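Long-range contacts in malate Synthase (PDB 3OYZ), which catalyses the magnesium-dependent Claisen condensation of acetyl-CoA with glyoxylate and the hydrolysis of the malyl-CoA intermediate, giving malate in the glyoxylate cycle: residues S17-E22 / D52-S57; M30-A35 / I66-S71; D188-Y193 / P210-N215. One frame throughout, in Å; residues are numbered along the deposited sequence.

Contact 1. Residues S17-E22 / D52-S57. With ACO (acetyl coenzyme *a), chain B.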
# COMPACT_ATOMS: atom_id res chain seq x y z
N SER A 17 -24.63 -5.07 -17.56
CA SER A 17 -25.43 -5.99 -18.41
C SER A 17 -24.94 -5.99 -19.86
O SER A 17 -24.73 -4.95 -20.45
CB SER A 17 -26.88 -5.54 -18.39
OG SER A 17 -27.39 -5.63 -17.06
N PRO A 18 -24.78 -7.16 -20.48
CA PRO A 18 -24.36 -7.13 -21.89
C PRO A 18 -25.40 -6.38 -22.74
O PRO A 18 -26.59 -6.43 -22.45
CB PRO A 18 -24.28 -8.60 -22.28
CG PRO A 18 -24.11 -9.30 -20.99
CD PRO A 18 -24.88 -8.53 -19.95
N THR A 19 -24.99 -5.61 -23.75
CA THR A 19 -25.95 -4.76 -24.43
C THR A 19 -26.54 -5.47 -25.67
O THR A 19 -27.57 -5.04 -26.20
CB THR A 19 -25.25 -3.50 -24.93
OG1 THR A 19 -24.20 -4.01 -25.76
CG2 THR A 19 -24.60 -2.78 -23.73
N ALA A 20 -25.89 -6.53 -26.13
CA ALA A 20 -26.27 -7.25 -27.35
C ALA A 20 -25.70 -8.67 -27.35
O ALA A 20 -24.49 -8.85 -27.50
CB ALA A 20 -25.84 -6.49 -28.60
N VAL A 21 -26.55 -9.69 -27.21
CA VAL A 21 -26.07 -11.07 -27.17
C VAL A 21 -26.50 -11.81 -28.43
O VAL A 21 -27.60 -11.58 -28.94
CB VAL A 21 -26.58 -11.78 -25.89
CG1 VAL A 21 -26.04 -13.21 -25.77
CG2 VAL A 21 -26.17 -10.98 -24.67
N GLU A 22 -25.63 -12.65 -28.99
CA GLU A 22 -25.94 -13.32 -30.24
C GLU A 22 -26.60 -14.69 -30.02
O GLU A 22 -26.62 -15.21 -28.90
CB GLU A 22 -24.71 -13.41 -31.15
CG GLU A 22 -25.03 -13.76 -32.62
CD GLU A 22 -23.93 -13.33 -33.61
OE1 GLU A 22 -22.73 -13.63 -33.39
OE2 GLU A 22 -24.30 -12.68 -34.61
N ASP A 52 -16.43 -4.99 -22.27
CA ASP A 52 -16.11 -6.43 -22.11
C ASP A 52 -17.30 -7.39 -21.93
O ASP A 52 -17.15 -8.59 -22.14
CB ASP A 52 -14.91 -6.76 -21.22
CG ASP A 52 -13.57 -6.36 -21.91
OD1 ASP A 52 -13.56 -5.87 -23.07
OD2 ASP A 52 -12.45 -6.59 -21.41
N ALA A 53 -18.46 -6.89 -21.54
CA ALA A 53 -19.64 -7.76 -21.46
C ALA A 53 -20.18 -8.23 -22.81
O ALA A 53 -20.90 -9.23 -22.87
CB ALA A 53 -20.75 -7.07 -20.68
N THR A 54 -19.76 -7.54 -23.88
CA THR A 54 -20.32 -7.62 -25.22
C THR A 54 -19.24 -8.04 -26.21
O THR A 54 -18.13 -7.49 -26.26
CB THR A 54 -20.98 -6.30 -25.63
OG1 THR A 54 -21.91 -5.97 -24.60
CG2 THR A 54 -21.71 -6.43 -26.94
N ALA A 55 -19.56 -9.06 -27.01
CA ALA A 55 -18.63 -9.49 -28.06
C ALA A 55 -18.37 -8.32 -28.99
O ALA A 55 -19.27 -7.53 -29.25
CB ALA A 55 -19.20 -10.71 -28.80
N PRO A 56 -17.13 -8.19 -29.49
CA PRO A 56 -16.81 -7.07 -30.41
C PRO A 56 -17.72 -6.89 -31.67
O PRO A 56 -18.21 -5.78 -31.94
CB PRO A 56 -15.36 -7.33 -30.81
CG PRO A 56 -14.80 -8.24 -29.72
CD PRO A 56 -15.97 -9.01 -29.10
N SER A 57 -18.00 -7.99 -32.37
CA SER A 57 -18.83 -8.02 -33.60
C SER A 57 -20.25 -7.59 -33.28
O SER A 57 -21.02 -7.17 -34.15
CB SER A 57 -18.85 -9.45 -34.16
OG SER A 57 -19.36 -10.34 -33.17
N1A ACO B . -27.80 -8.40 -16.72
C2A ACO B . -29.09 -8.69 -16.98
N3A ACO B . -29.60 -9.90 -16.72
C4A ACO B . -28.86 -10.92 -16.21
C5A ACO B . -27.44 -10.63 -15.90
C6A ACO B . -26.91 -9.30 -16.22
N6A ACO B . -25.59 -9.09 -15.97
N7A ACO B . -26.90 -11.76 -15.41
C8A ACO B . -27.87 -12.70 -15.41
N9A ACO B . -29.04 -12.19 -15.83
C1B ACO B . -30.31 -12.99 -15.92
C2B ACO B . -29.95 -14.39 -16.39
O2B ACO B . -29.90 -14.39 -17.82
C3B ACO B . -31.05 -15.24 -15.80
O3B ACO B . -32.15 -14.99 -16.68
P3B ACO B . -33.45 -15.97 -16.92
O7A ACO B . -34.47 -15.22 -16.09
O8A ACO B . -32.91 -17.29 -16.39
O9A ACO B . -33.70 -16.01 -18.41
C4B ACO B . -31.29 -14.57 -14.46
O4B ACO B . -30.94 -13.19 -14.64
C5B ACO B . -30.38 -15.13 -13.37
O5B ACO B . -29.11 -15.39 -13.98
P1A ACO B . -27.97 -16.25 -13.26
O1A ACO B . -28.28 -17.70 -13.10
O2A ACO B . -27.73 -15.53 -11.96
O3A ACO B . -26.61 -16.18 -14.10
P2A ACO B . -26.41 -16.99 -15.47
O4A ACO B . -27.73 -16.71 -16.11
O5A ACO B . -25.70 -18.29 -15.13
O6A ACO B . -25.26 -16.21 -16.32
CBP ACO B . -23.33 -14.72 -16.66
CCP ACO B . -23.98 -15.82 -15.81
CDP ACO B . -23.14 -15.19 -18.10
CEP ACO B . -21.95 -14.47 -16.08
CAP ACO B . -24.17 -13.44 -16.72
OAP ACO B . -24.53 -13.19 -15.37
C9P ACO B . -23.44 -12.23 -17.25
O9P ACO B . -23.16 -12.15 -18.45
N8P ACO B . -23.09 -11.30 -16.34
C7P ACO B . -22.39 -10.10 -16.78
C6P ACO B . -20.92 -10.35 -17.16
C5P ACO B . -20.32 -8.96 -17.31
O5P ACO B . -21.01 -7.97 -17.12
N4P ACO B . -19.02 -8.94 -17.60
C3P ACO B . -18.23 -7.72 -17.75
C2P ACO B . -18.06 -6.99 -16.42
S1P ACO B . -16.58 -7.77 -15.83
C ACO B . -15.24 -7.09 -16.59
O ACO B . -15.31 -6.43 -17.61
CH3 ACO B . -13.90 -7.38 -15.98
O HOH W 1 -22.27 -10.20 -26.74
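Thr19 and Thr54 carry the polar part of this contact. The backbone N of Thr19 donates to OG1 of Thr54 over 3.2 Å, and the bond is nearly straight at 171°. Thr54 OG1 can take this role because it stands anti to its own carbonyl carbon (chi1 -53°), and it also bonds the carbonyl O of Asp49; a threonine hydroxyl, able to give and accept, suits a place between two backbone groups. The two threonine side chains cross at about a right angle, and Thr19 OG1 has its own bond to Asn50 OD1. A water extends the polar seam: it donates to Ala20 O at 2.7 Å and accepts from Ala55 N at 3.0 Å, joining the two loops without a side chain.

The rest is van der Waals packing with one apolar pair, Pro18 CG resting 4.0 Å from Ala53 CB. Pro18 CB lies 3.5 Å from the carbonyl O of Ala53, and Thr54 CG2 packs against Ala20 O.

Both segments also face the substrate acetyl-CoA. Ser17 OG donates to the adenine N1A over 2.8 Å, while Ala53 CB, short enough to leave room for the pantetheine arm, lies 3.7 Å from its O5P. The end of strand 13-18 with its following loop, and the loop after the adjacent parallel strand 45-49, thus line the acetyl-CoA site at the C-terminal ends of the TIM-barrel strands.

Contact 2. Residues M30-A35 / I66-S71; sequences MLRRAA and IVEVIS. With ACO (acetyl coenzyme *a), chain B.
Arg32 and Glu68 form a salt bridge between two neighbouring helices, 29-36 and 59-73, of the outer layer of the TIM barrel. Both terminal guanidinium nitrogens converge on one carboxylate oxygen: NH2 of Arg32 meets OE2 of Glu68 at 2.8 Å, and NH1 adds a weak bond to the same atom at 3.1 Å. OE2 lies in the plane of the guanidinium, at its edge, but the donor NH2 stands 40° out of the carboxylate plane. Arginine suits the place because its extended chain spans the distance between the helices and still leaves NE for a salt bridge to Asp26. An alanine here would probably leave Glu68 and Asp26 without this shared cationic partner and uncover part of Val69.

Beneath the ion pair the contact is apolar. The short helix segments run nearly parallel, 26° apart, with axes 9.8 Å from each other at closest approach. Val69 packs between them with both branches: CG2 touches Arg32 CG at 3.9 Å and Leu31 CB at 4.0 Å, and also lies over one face of the guanidinium. CG1, anti to the backbone N (chi1 175°), packs on Ala35. The two methyls of valine thus let one residue meet Arg32 and Leu31 with one branch and Ala35 with the other. Another side of helix 29-36 serves acetyl-CoA: Ala34 CB packs on adenine C2A, and Arg33, extended from CG to NE, reaches the 3'-phosphate, with NH1 2.8 Å from O7A.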
# COMPACT_ATOMS: atom_id res chain seq x y z
N MET A 30 -31.12 -9.16 -22.16
CA MET A 30 -30.52 -8.79 -20.86
C MET A 30 -30.70 -7.35 -20.42
O MET A 30 -30.94 -7.14 -19.24
CB MET A 30 -29.07 -9.22 -20.78
CG MET A 30 -28.91 -10.65 -21.22
SD MET A 30 -27.55 -11.32 -20.26
CE MET A 30 -26.63 -12.04 -21.59
N LEU A 31 -30.68 -6.37 -21.30
CA LEU A 31 -30.98 -5.01 -20.89
C LEU A 31 -32.43 -4.73 -20.50
O LEU A 31 -32.72 -3.93 -19.57
CB LEU A 31 -30.59 -4.04 -22.00
CG LEU A 31 -29.17 -3.97 -22.58
CD1 LEU A 31 -29.13 -2.95 -23.68
CD2 LEU A 31 -28.12 -3.69 -21.47
N ARG A 32 -33.36 -5.32 -21.27
CA ARG A 32 -34.80 -5.11 -21.01
C ARG A 32 -35.13 -5.66 -19.65
O ARG A 32 -35.83 -5.04 -18.88
CB ARG A 32 -35.70 -5.75 -22.08
CG ARG A 32 -35.37 -5.29 -23.50
CD ARG A 32 -36.59 -5.35 -24.45
NE ARG A 32 -36.13 -5.50 -25.82
CZ ARG A 32 -36.05 -4.48 -26.65
NH1 ARG A 32 -36.53 -3.30 -26.30
NH2 ARG A 32 -35.61 -4.71 -27.86
N ARG A 33 -34.57 -6.81 -19.31
CA ARG A 33 -34.83 -7.39 -17.99
C ARG A 33 -34.19 -6.57 -16.87
O ARG A 33 -34.85 -6.25 -15.87
CB ARG A 33 -34.29 -8.82 -18.02
CG ARG A 33 -34.16 -9.42 -16.64
CD ARG A 33 -33.49 -10.78 -16.51
NE ARG A 33 -33.97 -11.46 -15.31
CZ ARG A 33 -34.97 -12.34 -15.29
NH1 ARG A 33 -35.61 -12.67 -16.41
NH2 ARG A 33 -35.32 -12.92 -14.15
N ALA A 34 -32.92 -6.18 -17.02
CA ALA A 34 -32.22 -5.45 -15.95
C ALA A 34 -32.90 -4.11 -15.78
O ALA A 34 -33.06 -3.62 -14.66
CB ALA A 34 -30.71 -5.28 -16.33
N ALA A 35 -33.41 -3.56 -16.87
CA ALA A 35 -34.16 -2.31 -16.75
C ALA A 35 -35.46 -2.37 -15.98
O ALA A 35 -35.92 -1.30 -15.57
CB ALA A 35 -34.43 -1.69 -18.08
N ILE A 66 -28.74 -0.05 -26.59
CA ILE A 66 -28.73 0.93 -25.52
C ILE A 66 -29.68 2.07 -25.75
O ILE A 66 -30.41 2.50 -24.86
CB ILE A 66 -27.25 1.54 -25.30
CG1 ILE A 66 -26.37 0.50 -24.63
CG2 ILE A 66 -27.36 2.78 -24.42
CD1 ILE A 66 -24.77 0.78 -24.71
N VAL A 67 -29.62 2.67 -26.92
CA VAL A 67 -30.56 3.77 -27.18
C VAL A 67 -32.04 3.32 -27.08
O VAL A 67 -32.88 3.97 -26.43
CB VAL A 67 -30.38 4.43 -28.56
CG1 VAL A 67 -31.54 5.44 -28.84
CG2 VAL A 67 -29.07 5.15 -28.67
N GLU A 68 -32.33 2.18 -27.68
CA GLU A 68 -33.72 1.63 -27.71
C GLU A 68 -34.28 1.30 -26.33
O GLU A 68 -35.35 1.81 -25.96
CB GLU A 68 -33.68 0.39 -28.60
CG GLU A 68 -35.02 -0.13 -29.16
CD GLU A 68 -34.94 -1.59 -29.57
OE1 GLU A 68 -33.99 -2.07 -30.23
OE2 GLU A 68 -35.89 -2.32 -29.21
N VAL A 69 -33.55 0.49 -25.54
CA VAL A 69 -34.01 0.19 -24.19
C VAL A 69 -34.14 1.36 -23.25
O VAL A 69 -35.15 1.50 -22.52
CB VAL A 69 -33.20 -0.90 -23.50
CG1 VAL A 69 -33.68 -1.06 -22.06
CG2 VAL A 69 -33.21 -2.19 -24.35
N ILE A 70 -33.14 2.26 -23.23
CA ILE A 70 -33.23 3.35 -22.26
C ILE A 70 -34.31 4.35 -22.69
O ILE A 70 -34.95 5.03 -21.86
CB ILE A 70 -31.82 4.13 -22.16
CG1 ILE A 70 -30.78 3.17 -21.58
CG2 ILE A 70 -31.98 5.34 -21.29
CD1 ILE A 70 -29.41 3.83 -21.25
N SER A 71 -34.41 4.51 -23.99
CA SER A 71 -35.55 5.23 -24.59
C SER A 71 -36.92 4.81 -23.98
O SER A 71 -37.66 5.59 -23.34
CB SER A 71 -35.56 4.89 -26.09
OG SER A 71 -36.08 6.01 -26.77
N1A ACO B . -27.80 -8.40 -16.72
C2A ACO B . -29.09 -8.69 -16.98
N3A ACO B . -29.60 -9.90 -16.72
C4A ACO B . -28.86 -10.92 -16.21
C5A ACO B . -27.44 -10.63 -15.90
C6A ACO B . -26.91 -9.30 -16.22
N6A ACO B . -25.59 -9.09 -15.97
N7A ACO B . -26.90 -11.76 -15.41
C8A ACO B . -27.87 -12.70 -15.41
N9A ACO B . -29.04 -12.19 -15.83
C1B ACO B . -30.31 -12.99 -15.92
C2B ACO B . -29.95 -14.39 -16.39
O2B ACO B . -29.90 -14.39 -17.82
C3B ACO B . -31.05 -15.24 -15.80
O3B ACO B . -32.15 -14.99 -16.68
P3B ACO B . -33.45 -15.97 -16.92
O7A ACO B . -34.47 -15.22 -16.09
O8A ACO B . -32.91 -17.29 -16.39
O9A ACO B . -33.70 -16.01 -18.41
C4B ACO B . -31.29 -14.57 -14.46
O4B ACO B . -30.94 -13.19 -14.64
C5B ACO B . -30.38 -15.13 -13.37
O5B ACO B . -29.11 -15.39 -13.98
P1A ACO B . -27.97 -16.25 -13.26
O1A ACO B . -28.28 -17.70 -13.10
O2A ACO B . -27.73 -15.53 -11.96
O3A ACO B . -26.61 -16.18 -14.10
P2A ACO B . -26.41 -16.99 -15.47
O4A ACO B . -27.73 -16.71 -16.11
O5A ACO B . -25.70 -18.29 -15.13
O6A ACO B . -25.26 -16.21 -16.32
CBP ACO B . -23.33 -14.72 -16.66
CCP ACO B . -23.98 -15.82 -15.81
CDP ACO B . -23.14 -15.19 -18.10
CEP ACO B . -21.95 -14.47 -16.08
CAP ACO B . -24.17 -13.44 -16.72
OAP ACO B . -24.53 -13.19 -15.37
C9P ACO B . -23.44 -12.23 -17.25
O9P ACO B . -23.16 -12.15 -18.45
N8P ACO B . -23.09 -11.30 -16.34
C7P ACO B . -22.39 -10.10 -16.78
C6P ACO B . -20.92 -10.35 -17.16
C5P ACO B . -20.32 -8.96 -17.31
O5P ACO B . -21.01 -7.97 -17.12
N4P ACO B . -19.02 -8.94 -17.60
C3P ACO B . -18.23 -7.72 -17.75
C2P ACO B . -18.06 -6.99 -16.42
S1P ACO B . -16.58 -7.77 -15.83
C ACO B . -15.24 -7.09 -16.59
O ACO B . -15.31 -6.43 -17.61
CH3 ACO B . -13.90 -7.38 -15.98

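Contact 3. Residues D188-Y193 / P210-N215; sequences DGEVDY and PELRHN. With MG (magnesium ion), chain D; PYR (pyruvic acid), chain C.
Leu212 packs against Tyr193 and Asp188 in a buried, mainly apolar contact where helix 210-223 meets the C-terminal end of strand 183-188 and the start of helix 190-197, beside the active site of the TIM barrel. Leu212 CD2 sits over the centre of the Tyr193 ring in a CH-pi contact, 3.8 Å from the centroid and 10° off the ring normal. The two side chains slide past each other in opposite directions; a chi1 of 173° sets the leucine CG anti to its backbone N, and CD2 meets the ring and CD1 the carboxylate. A branched leucine can thus serve two neighbours, since CD1 lies 3.6 Å from Asp188 OD1.

Polar groups border this apolar centre without bonding across it. Asp188 OD2 lies 3.6 Å from Arg213 CA, its carboxylate plane almost perpendicular to the guanidinium, and OD1 is hydrogen-bonded to Thr216 OG1. Glu190 OE2 rests 3.6 Å from Arg213 CG and 4.3 Å from NE, too far for a salt bridge; Glu190 pairs instead with Arg244, while Arg213 NH1 pairs with Asp247 and hydrogen-bonds Asn248. The Tyr193 hydroxyl bonds Glu163, and its ring packs on His214 of the third subunit.

The same short segment holds the substrate analogue. Gly189 occupies the N-cap, where a side chain would crowd pyruvate. Val191 N and Asp192 N donate to the pyruvate carboxylate oxygens OXT and O, the former at 2.8 Å, and Asp192 OD2 binds magnesium at 1.9 Å; pyruvate O and O3, two waters and Glu158 supply the other ligands. The helix-start amides and the metal together would probably stabilise the negative charge of the carboxylate, while the apolar Leu212 packing lies behind them.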
# COMPACT_ATOMS: atom_id res chain seq x y z
N ASP A 188 -12.40 0.01 -9.41
CA ASP A 188 -11.33 -0.92 -9.75
C ASP A 188 -11.75 -1.97 -10.77
O ASP A 188 -12.88 -2.48 -10.68
CB ASP A 188 -10.83 -1.62 -8.50
CG ASP A 188 -10.03 -0.67 -7.63
OD1 ASP A 188 -9.49 0.26 -8.25
OD2 ASP A 188 -10.01 -0.79 -6.41
N GLY A 189 -10.83 -2.31 -11.66
CA GLY A 189 -11.04 -3.39 -12.59
C GLY A 189 -9.99 -4.45 -12.37
O GLY A 189 -9.04 -4.52 -13.12
N GLU A 190 -10.19 -5.32 -11.39
CA GLU A 190 -9.15 -6.26 -10.99
C GLU A 190 -8.69 -7.20 -12.09
O GLU A 190 -7.54 -7.65 -12.04
CB GLU A 190 -9.51 -7.04 -9.73
CG GLU A 190 -9.16 -6.37 -8.40
CD GLU A 190 -10.27 -5.48 -7.85
OE1 GLU A 190 -11.14 -5.13 -8.67
OE2 GLU A 190 -10.25 -5.08 -6.66
N VAL A 191 -9.54 -7.46 -13.08
CA VAL A 191 -9.22 -8.50 -14.06
C VAL A 191 -8.19 -7.94 -15.05
O VAL A 191 -7.10 -8.50 -15.19
CB VAL A 191 -10.45 -9.07 -14.79
CG1 VAL A 191 -9.96 -10.28 -15.57
CG2 VAL A 191 -11.47 -9.53 -13.76
N ASP A 192 -8.53 -6.86 -15.74
CA ASP A 192 -7.54 -6.24 -16.61
C ASP A 192 -6.34 -5.68 -15.82
O ASP A 192 -5.21 -5.67 -16.33
CB ASP A 192 -8.21 -5.11 -17.37
CG ASP A 192 -8.96 -5.61 -18.62
OD1 ASP A 192 -8.31 -6.42 -19.31
OD2 ASP A 192 -10.15 -5.25 -18.81
N TYR A 193 -6.54 -5.36 -14.55
CA TYR A 193 -5.41 -4.88 -13.76
C TYR A 193 -4.43 -6.00 -13.51
O TYR A 193 -3.22 -5.82 -13.65
CB TYR A 193 -5.96 -4.36 -12.43
CG TYR A 193 -4.90 -3.77 -11.50
CD1 TYR A 193 -4.44 -2.47 -11.69
CD2 TYR A 193 -4.41 -4.51 -10.42
CE1 TYR A 193 -3.46 -1.91 -10.80
CE2 TYR A 193 -3.48 -3.97 -9.55
CZ TYR A 193 -3.05 -2.66 -9.70
OH TYR A 193 -2.10 -2.24 -8.78
N PRO A 210 -5.09 -5.76 -2.19
CA PRO A 210 -5.56 -4.83 -1.15
C PRO A 210 -5.07 -3.41 -1.35
O PRO A 210 -5.81 -2.47 -1.09
CB PRO A 210 -4.94 -5.36 0.17
CG PRO A 210 -3.92 -6.40 -0.24
CD PRO A 210 -4.18 -6.82 -1.69
N GLU A 211 -3.83 -3.25 -1.80
CA GLU A 211 -3.29 -1.88 -2.01
C GLU A 211 -3.98 -1.11 -3.10
O GLU A 211 -4.19 0.10 -2.95
CB GLU A 211 -1.78 -1.85 -2.31
CG GLU A 211 -0.93 -2.53 -1.22
CD GLU A 211 -0.81 -4.05 -1.37
OE1 GLU A 211 -1.48 -4.67 -2.26
OE2 GLU A 211 -0.08 -4.65 -0.54
N LEU A 212 -4.37 -1.80 -4.17
CA LEU A 212 -5.13 -1.12 -5.20
C LEU A 212 -6.41 -0.52 -4.63
O LEU A 212 -6.75 0.60 -4.93
CB LEU A 212 -5.47 -2.04 -6.38
CG LEU A 212 -6.40 -1.47 -7.43
CD1 LEU A 212 -5.95 -0.18 -8.15
CD2 LEU A 212 -6.95 -2.55 -8.39
N ARG A 213 -7.12 -1.30 -3.81
CA ARG A 213 -8.39 -0.89 -3.25
C ARG A 213 -8.18 0.21 -2.23
O ARG A 213 -8.90 1.20 -2.29
CB ARG A 213 -9.05 -2.14 -2.62
CG ARG A 213 -9.55 -3.17 -3.66
CD ARG A 213 -10.36 -4.28 -2.92
NE ARG A 213 -9.46 -5.29 -2.42
CZ ARG A 213 -9.47 -5.89 -1.23
NH1 ARG A 213 -10.41 -5.68 -0.30
NH2 ARG A 213 -8.55 -6.82 -1.04
N HIS A 214 -7.12 0.09 -1.42
CA HIS A 214 -6.71 1.18 -0.57
C HIS A 214 -6.49 2.49 -1.34
O HIS A 214 -7.05 3.55 -0.99
CB HIS A 214 -5.46 0.89 0.28
CG HIS A 214 -5.02 2.07 1.09
ND1 HIS A 214 -5.50 2.33 2.37
CD2 HIS A 214 -4.18 3.09 0.80
CE1 HIS A 214 -4.90 3.40 2.85
NE2 HIS A 214 -4.12 3.91 1.91
N ASN A 215 -5.66 2.43 -2.37
CA ASN A 215 -5.38 3.62 -3.20
C ASN A 215 -6.56 4.22 -3.97
O ASN A 215 -6.60 5.44 -4.10
CB ASN A 215 -4.24 3.29 -4.17
CG ASN A 215 -2.95 2.92 -3.41
OD1 ASN A 215 -2.82 3.13 -2.18
ND2 ASN A 215 -2.11 2.16 -4.08
MG MG D . -11.46 -4.45 -17.70
C PYR C . -11.97 -5.65 -15.28
O PYR C . -11.06 -5.53 -16.17
OXT PYR C . -11.76 -6.16 -14.12
CA PYR C . -13.20 -5.06 -15.56
O3 PYR C . -13.38 -4.42 -16.68
CB PYR C . -14.29 -5.09 -14.55
O HOH W 2 -12.95 -5.83 -18.91
O HOH W 3 -12.24 -3.07 -18.92

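Overall arrangement
All three contacts are largely buried, at different depths of one barrel. Contact 3 lies closest to the chain centre and contact 2 farthest, among the outer helices, where its ion pair reaches partly exposed ground. Contacts 1 and 2 use successive elements, strand 13-18 with helix 29-36 and the loop after strand 45-49 with helix 59-73, so they touch, as through Val21 and Met30, and share acetyl-CoA. Contact 1 relies on backbone, hydroxyl and water bonds, contact 2 on a salt bridge over valine packing, contact 3 on a CH-pi core beside metal and pyruvate. Contacts 1 and 3 meet where the like-charged carboxylates of Asp52 and Asp192 approach; contacts 2 and 3 remain about 17 Å apart between nearest atoms.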